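Prephenate dehydrogenase (Corynebacterium glutamicum ATCC 13032, PDB 3KTD) probably catalyses the NAD(P)-dependent oxidative decarboxylation of prephenate to 4-hydroxyphenylpyruvate, a step on the route to tyrosine. Local coordinates at residues M116-V121 / D156-N161; T207-G212 / D229-A234. All coordinates share one frame; numbering follows the deposited sequence.

Contact 1 of 2, residues M116-V121 / D156-N161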
# COMPACT_ATOMS: atom_id res chain seq x y z
N MSE A 116 23.33 15.93 -27.51
CA MSE A 116 22.62 14.83 -28.15
C MSE A 116 21.11 15.07 -28.18
O MSE A 116 20.36 14.20 -28.61
CB MSE A 116 22.93 13.52 -27.43
CG MSE A 116 24.41 13.11 -27.49
SE MSE A 116 24.90 11.63 -26.31
CE MSE A 116 24.06 10.16 -27.25
N GLN A 117 20.69 16.26 -27.76
CA GLN A 117 19.25 16.58 -27.69
C GLN A 117 18.52 16.56 -29.04
O GLN A 117 17.32 16.38 -29.08
CB GLN A 117 18.97 17.89 -26.94
CG GLN A 117 19.63 19.14 -27.49
CD GLN A 117 21.01 19.37 -26.93
OE1 GLN A 117 21.73 18.43 -26.65
NE2 GLN A 117 21.37 20.63 -26.75
N HIS A 118 19.24 16.72 -30.14
CA HIS A 118 18.61 16.65 -31.46
C HIS A 118 18.25 15.21 -31.87
O HIS A 118 17.57 15.02 -32.87
CB HIS A 118 19.49 17.34 -32.52
CG HIS A 118 19.57 18.83 -32.36
ND1 HIS A 118 20.61 19.45 -31.70
CD2 HIS A 118 18.74 19.82 -32.76
CE1 HIS A 118 20.41 20.76 -31.70
NE2 HIS A 118 19.28 21.01 -32.34
N ARG A 119 18.67 14.21 -31.10
CA ARG A 119 18.37 12.80 -31.42
C ARG A 119 17.67 12.01 -30.29
O ARG A 119 17.48 10.80 -30.42
CB ARG A 119 19.67 12.08 -31.78
CG ARG A 119 20.33 12.58 -33.05
CD ARG A 119 19.56 12.13 -34.28
NE ARG A 119 20.08 12.75 -35.50
CZ ARG A 119 19.60 13.85 -36.07
NH1 ARG A 119 18.54 14.49 -35.57
NH2 ARG A 119 20.17 14.32 -37.17
N TYR A 120 17.26 12.69 -29.23
CA TYR A 120 16.75 12.05 -28.02
C TYR A 120 15.27 12.27 -27.76
O TYR A 120 14.76 13.38 -27.91
CB TYR A 120 17.53 12.59 -26.81
CG TYR A 120 16.99 12.19 -25.45
CD1 TYR A 120 16.98 10.86 -25.04
CD2 TYR A 120 16.55 13.15 -24.55
CE1 TYR A 120 16.52 10.50 -23.78
CE2 TYR A 120 16.09 12.81 -23.29
CZ TYR A 120 16.07 11.49 -22.92
OH TYR A 120 15.60 11.15 -21.68
N VAL A 121 14.58 11.21 -27.37
CA VAL A 121 13.23 11.33 -26.87
C VAL A 121 13.12 10.58 -25.55
O VAL A 121 13.21 9.35 -25.51
CB VAL A 121 12.19 10.83 -27.86
CG1 VAL A 121 10.78 11.06 -27.28
CG2 VAL A 121 12.38 11.54 -29.21
N ASP A 156 11.40 24.23 -25.47
CA ASP A 156 12.53 24.85 -24.77
C ASP A 156 13.48 25.44 -25.81
O ASP A 156 13.15 25.50 -27.00
CB ASP A 156 13.22 23.85 -23.82
CG ASP A 156 13.98 22.74 -24.56
OD1 ASP A 156 13.94 22.68 -25.81
OD2 ASP A 156 14.64 21.92 -23.87
N GLY A 157 14.67 25.86 -25.36
CA GLY A 157 15.66 26.46 -26.25
C GLY A 157 16.34 25.53 -27.25
O GLY A 157 17.37 25.90 -27.80
N THR A 158 15.80 24.33 -27.48
CA THR A 158 16.38 23.43 -28.47
C THR A 158 15.80 23.77 -29.83
O THR A 158 14.60 23.97 -29.96
CB THR A 158 16.07 21.97 -28.16
OG1 THR A 158 16.34 21.71 -26.79
CG2 THR A 158 16.92 21.06 -29.05
N ASP A 159 16.67 23.79 -30.84
CA ASP A 159 16.30 24.19 -32.20
C ASP A 159 16.20 22.94 -33.08
O ASP A 159 17.12 22.63 -33.84
CB ASP A 159 17.36 25.17 -32.73
CG ASP A 159 16.86 26.05 -33.87
OD1 ASP A 159 15.66 25.99 -34.21
OD2 ASP A 159 17.69 26.82 -34.41
N ILE A 160 15.08 22.24 -32.99
CA ILE A 160 14.93 20.96 -33.69
C ILE A 160 14.21 21.08 -35.03
O ILE A 160 13.54 22.08 -35.28
CB ILE A 160 14.24 19.86 -32.80
CG1 ILE A 160 12.79 20.22 -32.44
CG2 ILE A 160 15.04 19.63 -31.54
CD1 ILE A 160 11.81 20.03 -33.57
N ASN A 161 14.37 20.06 -35.87
CA ASN A 161 13.72 20.01 -37.18
C ASN A 161 12.94 18.69 -37.35
O ASN A 161 12.75 17.96 -36.38
CB ASN A 161 14.77 20.20 -38.29
CG ASN A 161 15.75 19.05 -38.38
OD1 ASN A 161 15.66 18.08 -37.63
ND2 ASN A 161 16.70 19.16 -39.30
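Two loops at the surface of the nucleotide-binding domain meet here, and the methyl group of Thr158 lies where they pack most closely. Thr158 CG2, anti to its backbone N, sits 3.7 Å from CG of Gln117 and also over one face of the His118 imidazole, offset toward the ring's rim. Its hydroxyl is engaged within its own loop: OG1 and the backbone N of Thr158 both donate to OD1 of Asp156, at 2.8 Å from OG1 and 3.0 Å from N. The bond from N makes an Asx turn, and the two bonds together hold the rotation of the threonine with CG2 as the atom that packs on Gln117 and His118. Asp156 is steadied in turn by Tyr108 OH on helix 105-113. Ile160 CG2 approaches CD2 of His118 obliquely at 3.9 Å. The solvent side is looser. There His118, an exposed residue, reaches out with its ring, and NE2 meets the carbonyl O of Asp159 in the ring plane at 3.1 Å, but the N-H points well off the oxygen (131°) and the bond is weak. The carboxylate of Asp159 turns outward, with OD2 6.4 Å from His118 NE2. Asn161 then caps helix 162-177. The arrangement is a surface loop-to-loop contact of a Rossmann-type domain, between the loop leading into strand 120-125 and the connection from strand 146-149 to helix 162-177.

Contact 2 of 2, residues T207-G212 / D229-A234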
# COMPACT_ATOMS: atom_id res chain seq x y z
N THR A 207 9.87 4.28 5.84
CA THR A 207 9.62 4.87 7.14
C THR A 207 8.69 4.01 7.98
O THR A 207 8.95 3.79 9.16
CB THR A 207 8.98 6.27 7.00
OG1 THR A 207 9.75 7.07 6.10
CG2 THR A 207 8.90 6.95 8.36
N LEU A 208 7.63 3.51 7.35
CA LEU A 208 6.64 2.70 8.04
C LEU A 208 7.24 1.38 8.49
O LEU A 208 6.94 0.91 9.59
CB LEU A 208 5.43 2.44 7.12
CG LEU A 208 4.33 1.55 7.71
CD1 LEU A 208 3.73 2.19 8.95
CD2 LEU A 208 3.25 1.22 6.67
N ALA A 209 8.08 0.78 7.65
CA ALA A 209 8.68 -0.50 8.01
C ALA A 209 9.56 -0.37 9.25
O ALA A 209 9.58 -1.27 10.10
CB ALA A 209 9.47 -1.08 6.86
N ILE A 210 10.28 0.74 9.35
CA ILE A 210 11.17 0.99 10.48
C ILE A 210 10.36 1.19 11.76
O ILE A 210 10.63 0.53 12.77
CB ILE A 210 12.07 2.21 10.24
CG1 ILE A 210 13.06 1.93 9.11
CG2 ILE A 210 12.85 2.56 11.51
CD1 ILE A 210 13.81 3.15 8.65
N VAL A 211 9.36 2.07 11.70
CA VAL A 211 8.51 2.34 12.86
C VAL A 211 7.81 1.07 13.36
O VAL A 211 7.62 0.89 14.57
CB VAL A 211 7.48 3.45 12.59
CG1 VAL A 211 6.57 3.67 13.82
CG2 VAL A 211 8.18 4.76 12.21
N GLY A 212 7.45 0.19 12.44
CA GLY A 212 6.84 -1.09 12.79
C GLY A 212 7.85 -2.04 13.41
O GLY A 212 7.59 -2.66 14.45
N ASP A 229 0.62 -4.12 2.65
CA ASP A 229 0.51 -3.31 1.43
C ASP A 229 1.33 -2.02 1.46
O ASP A 229 2.00 -1.68 0.47
CB ASP A 229 -0.97 -2.95 1.16
CG ASP A 229 -1.83 -4.17 0.89
OD1 ASP A 229 -1.30 -5.31 0.94
OD2 ASP A 229 -3.04 -4.00 0.63
N SER A 230 1.27 -1.32 2.58
CA SER A 230 1.97 -0.04 2.71
C SER A 230 3.48 -0.18 2.86
O SER A 230 4.17 0.80 2.66
CB SER A 230 1.42 0.78 3.88
OG SER A 230 0.13 1.28 3.57
N THR A 231 3.98 -1.36 3.21
CA THR A 231 5.44 -1.57 3.32
C THR A 231 6.02 -2.46 2.21
O THR A 231 7.21 -2.78 2.24
CB THR A 231 5.83 -2.15 4.70
OG1 THR A 231 5.16 -3.39 4.92
CG2 THR A 231 5.48 -1.17 5.81
N ARG A 232 5.20 -2.83 1.22
CA ARG A 232 5.63 -3.77 0.17
C ARG A 232 6.80 -3.25 -0.64
O ARG A 232 7.78 -3.97 -0.81
CB ARG A 232 4.48 -4.10 -0.79
CG ARG A 232 4.85 -5.15 -1.86
CD ARG A 232 3.70 -5.50 -2.83
NE ARG A 232 2.37 -5.43 -2.23
CZ ARG A 232 1.90 -6.23 -1.26
NH1 ARG A 232 2.66 -7.20 -0.74
NH2 ARG A 232 0.67 -6.05 -0.80
N VAL A 233 6.71 -2.02 -1.12
CA VAL A 233 7.78 -1.44 -1.93
C VAL A 233 9.08 -1.17 -1.15
O VAL A 233 10.10 -0.80 -1.75
CB VAL A 233 7.34 -0.15 -2.63
CG1 VAL A 233 6.13 -0.43 -3.49
CG2 VAL A 233 7.04 0.94 -1.62
N ALA A 234 9.04 -1.34 0.17
CA ALA A 234 10.24 -1.27 1.02
C ALA A 234 11.07 -2.52 0.81
O ALA A 234 12.19 -2.63 1.33
CB ALA A 234 9.86 -1.15 2.46
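This is a buried, apolar helix-to-turn contact in the all-helical dimerization domain, where the long helix 187-214 packs against the chain as it leaves helix 225-230. No hydrogen bond joins the two segments; aliphatic carbons, chiefly methyl groups, make the contact. Thr231, the first residue to depart from helical geometry, points its side chain at the long helix. Its OG1 takes the crowded position between backbone N and carbonyl carbon (chi1 58°) and bonds back to the carbonyl O of Tyr227, which leaves CG2 directed across the interface. Leu208, with CG anti to its backbone N, crosses this threonine at about a right angle, so that CG2 of Thr231 rests against CG and CD2 of the leucine. The same CD2 also touches CB of Ser230. One helical position further on, at Ala209, the backbones come closest: its CA lies 5.8 Å from CA of Thr231, and its CB 4.1 Å from CG2 of Thr231. The second subunit packs close by, its Thr201 against Ser230 and its Leu263 against Thr207, so the contact lies beside the dimer interface. Within the 3-10 segment that follows, Ala234 CB meets Ala209 CB at 4.4 Å.

Overall arrangement
Contacts 1 and 2 show how one chain divides its packing between two domains. Their centres are 41 Å apart and their nearest atoms about 24 Å, so they do not touch, and they lie on opposite sides of the chain's centre. Both segments of contact 1 precede those of contact 2 in the sequence. Contact 1 is a surface contact untouched by the other chain of the assembly, with a PEG molecule, probably from the crystallisation liquor, about 4 Å from the Ile160 side chain. Contact 2 is buried and bordered by the second subunit. The Gly15-Gly17-Gly20 pattern after strand 11-14, consistent with a dinucleotide-binding turn, belongs to neither contact.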